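Local coordinates for ecdysteroid-phosphate phosphatase (Bombyx mori, PDB 3C7T), which removes phosphate from inactive ecdysteroid phosphates, chiefly ecdysone 22-phosphate, to release the active hormones, and also acts as a protein tyrosine phosphatase, at residues 113-116 / 117-120; 165-168 / 169-173; 192-195 / 196-200. One frame throughout, in Å; residues are numbered along the deposited sequence.

Interaction 1 of 3, residues 113-116 / 117-120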
ATOM      1  N   LYS A 113     -20.019   8.076  12.110  1.00 22.67           N
ATOM      2  CA  LYS A 113     -20.588   9.253  12.747  1.00 22.93           C
ATOM      3  C   LYS A 113     -19.580  10.393  12.676  1.00 23.11           C
ATOM      4  O   LYS A 113     -18.552  10.356  13.357  1.00 22.62           O
ATOM      5  CB  LYS A 113     -20.929   8.941  14.206  1.00 22.85           C
ATOM      6  CG  LYS A 113     -21.980   7.822  14.379  1.00 23.62           C
ATOM      7  CD  LYS A 113     -22.323   7.592  15.844  1.00 27.61           C
ATOM      8  CE  LYS A 113     -22.607   6.116  16.141  1.00 30.81           C
ATOM      9  NZ  LYS A 113     -23.515   5.488  15.134  1.00 30.86           N
ATOM     10  N   VAL A 114     -19.884  11.404  11.864  1.00 23.19           N
ATOM     11  CA  VAL A 114     -18.950  12.502  11.612  1.00 23.40           C
ATOM     12  C   VAL A 114     -19.100  13.495  12.759  1.00 24.08           C
ATOM     13  O   VAL A 114     -20.176  14.085  12.965  1.00 23.53           O
ATOM     14  CB  VAL A 114     -19.190  13.147  10.220  1.00 23.70           C
ATOM     15  CG1 VAL A 114     -18.412  14.465  10.060  1.00 22.94           C
ATOM     16  CG2 VAL A 114     -18.821  12.160   9.115  1.00 23.80           C
ATOM     17  N   GLU A 115     -18.020  13.635  13.519  1.00 23.65           N
ATOM     18  CA  GLU A 115     -18.011  14.378  14.767  1.00 24.40           C
ATOM     19  C   GLU A 115     -16.990  15.513  14.689  1.00 24.91           C
ATOM     20  O   GLU A 115     -15.783  15.271  14.758  1.00 25.18           O
ATOM     21  CB  GLU A 115     -17.651  13.431  15.909  1.00 24.18           C
ATOM     22  CG  GLU A 115     -17.589  14.109  17.266  1.00 24.42           C
ATOM     23  CD  GLU A 115     -18.808  14.993  17.512  1.00 28.16           C
ATOM     24  OE1 GLU A 115     -19.941  14.446  17.563  1.00 28.37           O
ATOM     25  OE2 GLU A 115     -18.624  16.221  17.635  1.00 28.29           O
ATOM     26  N   PRO A 116     -17.459  16.756  14.509  1.00 25.23           N
ATOM     27  CA  PRO A 116     -16.523  17.894  14.496  1.00 24.89           C
ATOM     28  C   PRO A 116     -15.722  18.056  15.799  1.00 24.32           C
ATOM     29  O   PRO A 116     -14.649  18.680  15.803  1.00 25.60           O
ATOM     30  CB  PRO A 116     -17.445  19.098  14.234  1.00 25.25           C
ATOM     31  CG  PRO A 116     -18.648  18.480  13.548  1.00 25.12           C
ATOM     32  CD  PRO A 116     -18.848  17.178  14.235  1.00 24.95           C
ATOM     33  N   GLY A 117     -16.200  17.461  16.886  1.00 24.81           N
ATOM     34  CA  GLY A 117     -15.443  17.474  18.139  1.00 24.58           C
ATOM     35  C   GLY A 117     -14.054  16.892  17.944  1.00 24.33           C
ATOM     36  O   GLY A 117     -13.118  17.284  18.629  1.00 24.81           O
ATOM     37  N   LEU A 118     -13.928  15.975  16.984  1.00 23.29           N
ATOM     38  CA  LEU A 118     -12.668  15.286  16.709  1.00 23.23           C
ATOM     39  C   LEU A 118     -11.720  16.037  15.773  1.00 23.21           C
ATOM     40  O   LEU A 118     -10.586  15.589  15.561  1.00 22.65           O
ATOM     41  CB  LEU A 118     -12.967  13.872  16.155  1.00 22.74           C
ATOM     42  CG  LEU A 118     -13.745  12.919  17.087  1.00 23.94           C
ATOM     43  CD1 LEU A 118     -13.981  11.608  16.371  1.00 24.66           C
ATOM     44  CD2 LEU A 118     -13.017  12.699  18.423  1.00 23.46           C
ATOM     45  N   PHE A 119     -12.154  17.173  15.219  1.00 23.47           N
ATOM     46  CA  PHE A 119     -11.283  17.901  14.282  1.00 23.38           C
ATOM     47  C   PHE A 119      -9.996  18.411  14.958  1.00 23.53           C
ATOM     48  O   PHE A 119      -9.979  18.716  16.157  1.00 23.39           O
ATOM     49  CB  PHE A 119     -12.039  19.023  13.538  1.00 22.66           C
ATOM     50  CG  PHE A 119     -11.257  19.625  12.393  1.00 23.56           C
ATOM     51  CD1 PHE A 119     -10.950  18.870  11.272  1.00 23.33           C
ATOM     52  CD2 PHE A 119     -10.834  20.961  12.449  1.00 24.13           C
ATOM     53  CE1 PHE A 119     -10.213  19.422  10.216  1.00 24.10           C
ATOM     54  CE2 PHE A 119     -10.105  21.533  11.393  1.00 26.80           C
ATOM     55  CZ  PHE A 119      -9.795  20.761  10.276  1.00 25.38           C
ATOM     56  N   GLU A 120      -8.913  18.479  14.169  1.00 23.91           N
ATOM     57  CA  GLU A 120      -7.606  18.908  14.632  1.00 24.28           C
ATOM     58  C   GLU A 120      -7.656  20.336  15.194  1.00 24.81           C
ATOM     59  O   GLU A 120      -8.643  21.050  15.022  1.00 24.75           O
ATOM     60  CB  GLU A 120      -6.607  18.846  13.471  1.00 24.69           C
ATOM     61  CG  GLU A 120      -6.825  19.926  12.411  1.00 26.03           C
ATOM     62  CD  GLU A 120      -5.859  19.816  11.239  1.00 30.39           C
ATOM     63  OE1 GLU A 120      -5.082  18.823  11.195  1.00 29.59           O
ATOM     64  OE2 GLU A 120      -5.869  20.740  10.371  1.00 34.42           O
TER
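Just past strand 112-114, the chain turns through Glu-115 to Phe-119 by two successive i to i+3 backbone bonds, Leu-118 N to Glu-115 O (3.0 Å) and Phe-119 N to Pro-116 O (3.0 Å). This is one turn of 3-10 helix. The carboxylate of Glu-115 adds a third bond: OE2 takes Gly-117 N at 2.8 Å through its anti lone pair. The chain of Glu-115 bends at chi2 (47°), which folds the carboxylate back over the start of the turn. Outside the turn, OE1 is held by Tyr-149 OH and Tyr-152 N, and OE2 also accepts from Val-153 N. Both oxygens of this buried group are thus satisfied. The turn carries the chain from an outer strand of the histidine phosphatase sheet toward the tungstate pocket, where Glu-120 lies. Leu-118 crosses Glu-115 at about a right angle, with CG to CG at 4.0 Å. Phe-119 CB rests 3.5 Å from Pro-116 O. With CG anti to the backbone N (chi1 -169°), the Phe-119 ring leads away from the turn and meets the ring of His-192 nearly at right angles.

Interaction 2 of 3, residues 165-168 / 169-173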
ATOM      1  N   PHE A 165      -9.559  23.850  22.181  1.00 28.84           N
ATOM      2  CA  PHE A 165      -9.361  22.671  21.344  1.00 27.39           C
ATOM      3  C   PHE A 165      -9.469  21.397  22.166  1.00 26.51           C
ATOM      4  O   PHE A 165     -10.246  20.497  21.818  1.00 27.14           O
ATOM      5  CB  PHE A 165      -8.029  22.734  20.576  1.00 26.79           C
ATOM      6  CG  PHE A 165      -7.520  21.388  20.144  1.00 26.11           C
ATOM      7  CD1 PHE A 165      -8.156  20.683  19.120  1.00 24.66           C
ATOM      8  CD2 PHE A 165      -6.413  20.817  20.760  1.00 25.10           C
ATOM      9  CE1 PHE A 165      -7.695  19.426  18.727  1.00 24.30           C
ATOM     10  CE2 PHE A 165      -5.946  19.534  20.355  1.00 22.44           C
ATOM     11  CZ  PHE A 165      -6.599  18.861  19.356  1.00 22.56           C
ATOM     12  N   PHE A 166      -8.715  21.319  23.260  1.00 25.21           N
ATOM     13  CA  PHE A 166      -8.766  20.118  24.071  1.00 25.57           C
ATOM     14  C   PHE A 166     -10.131  19.866  24.726  1.00 26.40           C
ATOM     15  O   PHE A 166     -10.550  18.725  24.910  1.00 25.39           O
ATOM     16  CB  PHE A 166      -7.624  20.087  25.084  1.00 25.34           C
ATOM     17  CG  PHE A 166      -6.302  19.701  24.482  1.00 24.91           C
ATOM     18  CD1 PHE A 166      -6.088  18.414  24.016  1.00 26.20           C
ATOM     19  CD2 PHE A 166      -5.272  20.623  24.395  1.00 25.52           C
ATOM     20  CE1 PHE A 166      -4.853  18.044  23.449  1.00 25.75           C
ATOM     21  CE2 PHE A 166      -4.030  20.272  23.836  1.00 26.75           C
ATOM     22  CZ  PHE A 166      -3.827  18.980  23.363  1.00 25.55           C
ATOM     23  N   LYS A 167     -10.828  20.946  25.054  1.00 26.43           N
ATOM     24  CA  LYS A 167     -12.157  20.843  25.637  1.00 26.75           C
ATOM     25  C   LYS A 167     -13.152  20.213  24.651  1.00 27.25           C
ATOM     26  O   LYS A 167     -13.924  19.335  25.034  1.00 27.56           O
ATOM     27  CB  LYS A 167     -12.620  22.236  26.100  1.00 26.89           C
ATOM     28  CG  LYS A 167     -14.013  22.303  26.767  1.00 28.09           C
ATOM     29  CD  LYS A 167     -14.118  21.382  27.962  1.00 31.32           C
ATOM     30  CE  LYS A 167     -15.406  21.642  28.732  1.00 32.72           C
ATOM     31  NZ  LYS A 167     -15.596  20.664  29.822  1.00 33.94           N
ATOM     32  N   ARG A 168     -13.125  20.693  23.404  1.00 26.91           N
ATOM     33  CA  ARG A 168     -13.856  20.141  22.263  1.00 27.51           C
ATOM     34  C   ARG A 168     -13.698  18.627  22.212  1.00 27.06           C
ATOM     35  O   ARG A 168     -14.674  17.878  22.225  1.00 26.72           O
ATOM     36  CB  ARG A 168     -13.228  20.652  20.954  1.00 28.01           C
ATOM     37  CG  ARG A 168     -13.712  21.955  20.416  1.00 29.37           C
ATOM     38  CD  ARG A 168     -13.781  21.915  18.907  1.00 27.72           C
ATOM     39  NE  ARG A 168     -12.516  22.211  18.237  1.00 28.38           N
ATOM     40  CZ  ARG A 168     -11.802  21.335  17.524  1.00 29.04           C
ATOM     41  NH1 ARG A 168     -12.200  20.075  17.392  1.00 27.56           N
ATOM     42  NH2 ARG A 168     -10.683  21.726  16.935  1.00 25.86           N
ATOM     43  N   GLY A 169     -12.444  18.185  22.111  1.00 26.46           N
ATOM     44  CA  GLY A 169     -12.141  16.762  21.934  1.00 25.39           C
ATOM     45  C   GLY A 169     -12.635  15.909  23.087  1.00 25.99           C
ATOM     46  O   GLY A 169     -13.202  14.824  22.884  1.00 24.06           O
ATOM     47  N   GLU A 170     -12.398  16.406  24.300  1.00 25.81           N
ATOM     48  CA  GLU A 170     -12.783  15.720  25.521  1.00 27.08           C
ATOM     49  C   GLU A 170     -14.304  15.616  25.648  1.00 26.40           C
ATOM     50  O   GLU A 170     -14.816  14.562  26.003  1.00 27.14           O
ATOM     51  CB  GLU A 170     -12.188  16.448  26.728  1.00 27.56           C
ATOM     52  CG  GLU A 170     -12.486  15.788  28.079  1.00 29.13           C
ATOM     53  CD  GLU A 170     -11.942  16.614  29.224  1.00 33.19           C
ATOM     54  OE1 GLU A 170     -10.709  16.679  29.367  1.00 33.70           O
ATOM     55  OE2 GLU A 170     -12.751  17.198  29.976  1.00 34.49           O
ATOM     56  N   VAL A 171     -15.019  16.701  25.351  1.00 26.25           N
ATOM     57  CA  VAL A 171     -16.493  16.692  25.372  1.00 25.95           C
ATOM     58  C   VAL A 171     -17.020  15.595  24.452  1.00 25.92           C
ATOM     59  O   VAL A 171     -17.841  14.779  24.876  1.00 25.49           O
ATOM     60  CB  VAL A 171     -17.096  18.088  25.009  1.00 26.16           C
ATOM     61  CG1 VAL A 171     -18.561  18.000  24.606  1.00 26.26           C
ATOM     62  CG2 VAL A 171     -16.950  19.036  26.170  1.00 25.44           C
ATOM     63  N   ALA A 172     -16.514  15.550  23.214  1.00 25.24           N
ATOM     64  CA  ALA A 172     -16.992  14.577  22.229  1.00 25.11           C
ATOM     65  C   ALA A 172     -16.633  13.148  22.632  1.00 25.09           C
ATOM     66  O   ALA A 172     -17.477  12.259  22.571  1.00 25.52           O
ATOM     67  CB  ALA A 172     -16.450  14.903  20.833  1.00 25.15           C
ATOM     68  N   MET A 173     -15.393  12.935  23.068  1.00 24.95           N
ATOM     69  CA  MET A 173     -14.918  11.591  23.393  1.00 25.44           C
ATOM     70  C   MET A 173     -15.545  11.031  24.661  1.00 25.27           C
ATOM     71  O   MET A 173     -15.885   9.849  24.715  1.00 25.07           O
ATOM     72  CB  MET A 173     -13.405  11.566  23.506  1.00 25.87           C
ATOM     73  CG  MET A 173     -12.702  11.649  22.154  1.00 26.69           C
ATOM     74  SD  MET A 173     -10.904  11.676  22.341  1.00 27.34           S
ATOM     75  CE  MET A 173     -10.366  11.414  20.639  1.00 25.12           C
TER
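Gly-169 N to Phe-165 O (3.2 Å) is the first of four backbone bonds that join the two halves of this helical stretch. Glu-170 N to Phe-166 O, Val-171 N to Lys-167 O and Ala-172 N to Arg-168 O follow, all between 2.9 and 3.1 Å. Nonpolar contact is slight. Lys-167 lies obliquely over Val-171, and its CE touches CG2 at 4.0 Å. A bend at chi2 (57°) turns the lysine chain along the helix to reach it. Val-171 CG2 also presses on Lys-167 O at 3.2 Å. Among the charges, Lys-167 NZ and Glu-170 OE2 are 4.5 Å apart, too far for a salt bridge. Glu-170 OE1 instead bonds Tyr-216 OH. The chain of Arg-168 bends at chi2 and chi3 and brings its NH2 to the edge of the Phe-165 ring, in the ring plane. NH2 forms a salt bridge with Glu-160 and bonds Glu-120 O, while NH1 bonds Phe-119 O. Of the rings, Phe-165 CE2 sits 3.6 Å above one face of Phe-166, offset toward the rim. The whole is regular i to i+4 alpha-helical hydrogen bonding, within a helix of the histidine phosphatase domain that holds the loop running into the tungstate pocket.

Interaction 3 of 3, residues 192-195 / 196-200. With WO4 (tungstate(VI)ion), chain E.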
ATOM      1  N   HIS A 192      -6.776  12.366  13.855  1.00 19.86           N
ATOM      2  CA  HIS A 192      -5.523  13.028  13.536  1.00 19.74           C
ATOM      3  C   HIS A 192      -4.448  12.437  14.461  1.00 19.98           C
ATOM      4  O   HIS A 192      -4.768  11.597  15.296  1.00 20.68           O
ATOM      5  CB  HIS A 192      -5.713  14.541  13.754  1.00 19.19           C
ATOM      6  CG  HIS A 192      -6.828  15.126  12.935  1.00 18.10           C
ATOM      7  ND1 HIS A 192      -6.685  15.469  11.605  1.00 19.34           N
ATOM      8  CD2 HIS A 192      -8.115  15.393  13.257  1.00 20.22           C
ATOM      9  CE1 HIS A 192      -7.839  15.923  11.145  1.00 21.90           C
ATOM     10  NE2 HIS A 192      -8.720  15.901  12.134  1.00 22.25           N
ATOM     11  N   ALA A 193      -3.191  12.861  14.327  1.00 22.28           N
ATOM     12  CA  ALA A 193      -2.097  12.310  15.149  1.00 22.33           C
ATOM     13  C   ALA A 193      -2.380  12.528  16.643  1.00 23.63           C
ATOM     14  O   ALA A 193      -2.160  11.629  17.471  1.00 24.31           O
ATOM     15  CB  ALA A 193      -0.757  12.918  14.752  1.00 22.67           C
ATOM     16  N   ILE A 194      -2.940  13.702  16.952  1.00 22.92           N
ATOM     17  CA  ILE A 194      -3.238  14.131  18.325  1.00 23.30           C
ATOM     18  C   ILE A 194      -4.403  13.338  18.974  1.00 22.66           C
ATOM     19  O   ILE A 194      -4.532  13.278  20.216  1.00 23.36           O
ATOM     20  CB  ILE A 194      -3.503  15.670  18.325  1.00 23.37           C
ATOM     21  CG1 ILE A 194      -3.523  16.273  19.739  1.00 26.05           C
ATOM     22  CG2 ILE A 194      -4.782  16.017  17.545  1.00 23.34           C
ATOM     23  CD1 ILE A 194      -2.279  16.015  20.541  1.00 28.25           C
ATOM     24  N   THR A 195      -5.237  12.714  18.140  1.00 22.40           N
ATOM     25  CA  THR A 195      -6.428  11.986  18.588  1.00 21.97           C
ATOM     26  C   THR A 195      -6.104  10.879  19.592  1.00 22.67           C
ATOM     27  O   THR A 195      -6.871  10.639  20.554  1.00 21.49           O
ATOM     28  CB  THR A 195      -7.208  11.414  17.389  1.00 22.67           C
ATOM     29  OG1 THR A 195      -7.606  12.500  16.556  1.00 21.48           O
ATOM     30  CG2 THR A 195      -8.477  10.616  17.843  1.00 22.33           C
ATOM     31  N   LEU A 196      -4.960  10.216  19.375  1.00 22.26           N
ATOM     32  CA  LEU A 196      -4.529   9.139  20.258  1.00 23.46           C
ATOM     33  C   LEU A 196      -4.280   9.658  21.676  1.00 24.10           C
ATOM     34  O   LEU A 196      -4.828   9.104  22.638  1.00 24.67           O
ATOM     35  CB  LEU A 196      -3.299   8.408  19.701  1.00 22.71           C
ATOM     36  CG  LEU A 196      -3.580   7.366  18.599  1.00 23.85           C
ATOM     37  CD1 LEU A 196      -4.140   7.978  17.302  1.00 24.71           C
ATOM     38  CD2 LEU A 196      -2.292   6.584  18.292  1.00 21.59           C
ATOM     39  N   ASP A 197      -3.488  10.726  21.804  1.00 24.87           N
ATOM     40  CA  ASP A 197      -3.296  11.394  23.109  1.00 26.45           C
ATOM     41  C   ASP A 197      -4.586  12.015  23.681  1.00 25.64           C
ATOM     42  O   ASP A 197      -4.792  12.014  24.903  1.00 26.21           O
ATOM     43  CB  ASP A 197      -2.198  12.456  23.036  1.00 27.39           C
ATOM     44  CG  ASP A 197      -0.805  11.876  23.252  1.00 31.98           C
ATOM     45  OD1 ASP A 197      -0.678  10.652  23.474  1.00 36.26           O
ATOM     46  OD2 ASP A 197       0.174  12.664  23.219  1.00 38.46           O
ATOM     47  N   GLN A 198      -5.464  12.521  22.816  1.00 25.11           N
ATOM     48  CA  GLN A 198      -6.777  13.025  23.280  1.00 25.20           C
ATOM     49  C   GLN A 198      -7.643  11.927  23.910  1.00 25.18           C
ATOM     50  O   GLN A 198      -8.323  12.129  24.955  1.00 23.66           O
ATOM     51  CB  GLN A 198      -7.546  13.686  22.143  1.00 24.91           C
ATOM     52  CG  GLN A 198      -6.982  15.016  21.719  1.00 25.67           C
ATOM     53  CD  GLN A 198      -7.778  15.599  20.597  1.00 27.33           C
ATOM     54  OE1 GLN A 198      -7.664  15.166  19.447  1.00 26.39           O
ATOM     55  NE2 GLN A 198      -8.615  16.572  20.920  1.00 25.61           N
ATOM     56  N   MET A 199      -7.622  10.749  23.297  1.00 24.97           N
ATOM     57  CA  MET A 199      -8.401   9.625  23.813  1.00 25.83           C
ATOM     58  C   MET A 199      -7.913   9.183  25.180  1.00 26.42           C
ATOM     59  O   MET A 199      -8.731   8.958  26.087  1.00 26.72           O
ATOM     60  CB  MET A 199      -8.376   8.428  22.855  1.00 26.11           C
ATOM     61  CG  MET A 199      -8.965   7.180  23.482  1.00 28.02           C
ATOM     62  SD  MET A 199      -8.639   5.636  22.620  1.00 32.92           S
ATOM     63  CE  MET A 199      -6.863   5.446  22.807  1.00 32.21           C
ATOM     64  N   VAL A 200      -6.600   9.045  25.323  1.00 26.42           N
ATOM     65  CA  VAL A 200      -5.986   8.660  26.593  1.00 27.09           C
ATOM     66  C   VAL A 200      -6.345   9.690  27.667  1.00 27.06           C
ATOM     67  O   VAL A 200      -6.820   9.332  28.745  1.00 28.02           O
ATOM     68  CB  VAL A 200      -4.448   8.532  26.486  1.00 27.84           C
ATOM     69  CG1 VAL A 200      -3.816   8.306  27.879  1.00 27.35           C
ATOM     70  CG2 VAL A 200      -4.058   7.419  25.510  1.00 27.88           C
TER
HETATM   71  W   WO4 E   1      -2.853  14.726  10.375  1.00 20.56           W
HETATM   72  O1  WO4 E   1      -2.615  13.471  11.825  1.00 20.07           O
HETATM   73  O2  WO4 E   1      -2.088  16.333  11.261  1.00 18.66           O
HETATM   74  O3  WO4 E   1      -1.730  14.617   8.741  1.00 13.35           O
HETATM   75  O4  WO4 E   1      -4.689  15.308   9.987  1.00 18.26           O
HETATM   76  O   HOH W   1      -1.412  11.470  19.980  1.00 29.87           O
HETATM   77  O   HOH W   2      -9.338  14.070  17.430  1.00 31.41           O
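Ile-194 and Gln-198, one helical turn apart, cross at about a right angle. Ile-194 CG2 meets the amide oxygen OE1 of Gln-198 at 3.6 Å, and Gln-198 CG lies 3.4 Å from Ile-194 O. Thr-195 runs obliquely to the same glutamine. Its OG1 does not bond OE1 directly, but a water accepts from OG1 (2.5 Å) and donates to OE1 (2.8 Å). Thr-195 has OG1 beside its own backbone N (chi1 -60°), and this turns the hydroxyl back toward His-192. There OG1 accepts His-192 N at 2.8 Å, in a nearly straight bond of 170°. At the front of the helix, His-192 points the edge of its imidazole at the tungstate: ND1 donates in the ring plane to O4 at 2.6 Å. NE2 is hydrogen-bonded to Ser-88 OG, and the two bonds fix the ring's rotation. Ala-193 N donates to O1, also at 2.6 Å. The anion thus lies at the N-terminal end of the helix, whose dipole would probably favour its charge. Arg-11, Arg-15, Arg-92 and Lys-224 also hydrogen-bond the anion. His-192, probably catalytic, lies beside His-12, the established phosphohistidine nucleophile, and tungstate probably mimics the substrate phosphate. Helix 193-204 follows strand 187-191, with His-192 at the junction. Ile-194, Thr-195 and Gln-198 pack on helix 162-179, Leu-196 and Met-199 on strand 5-11, and Leu-196 also meets Phe-256 of the second subunit.

How the interactions relate
The three contacts come in series along the chain, all inside the C-terminal PGM-like histidine phosphatase domain of a longer protein, with centres 9 to 12 Å apart. Interaction 1 leaves the outer strand 112-114, interaction 2 lies on helix 162-179, and interaction 3 opens helix 193-204 after the more central strand 187-191. Each touches the other two. Arg-168 ties interaction 2 to the backbone of 117-120. Met-173 CE packs on Thr-195 CG2 at 3.5 Å between the helices. Leu-118 O approaches His-192 CD2 at 3.4 Å. Interactions 1 and 3 supply residues of the tungstate pocket, and interaction 2 probably acts from behind, through Arg-168.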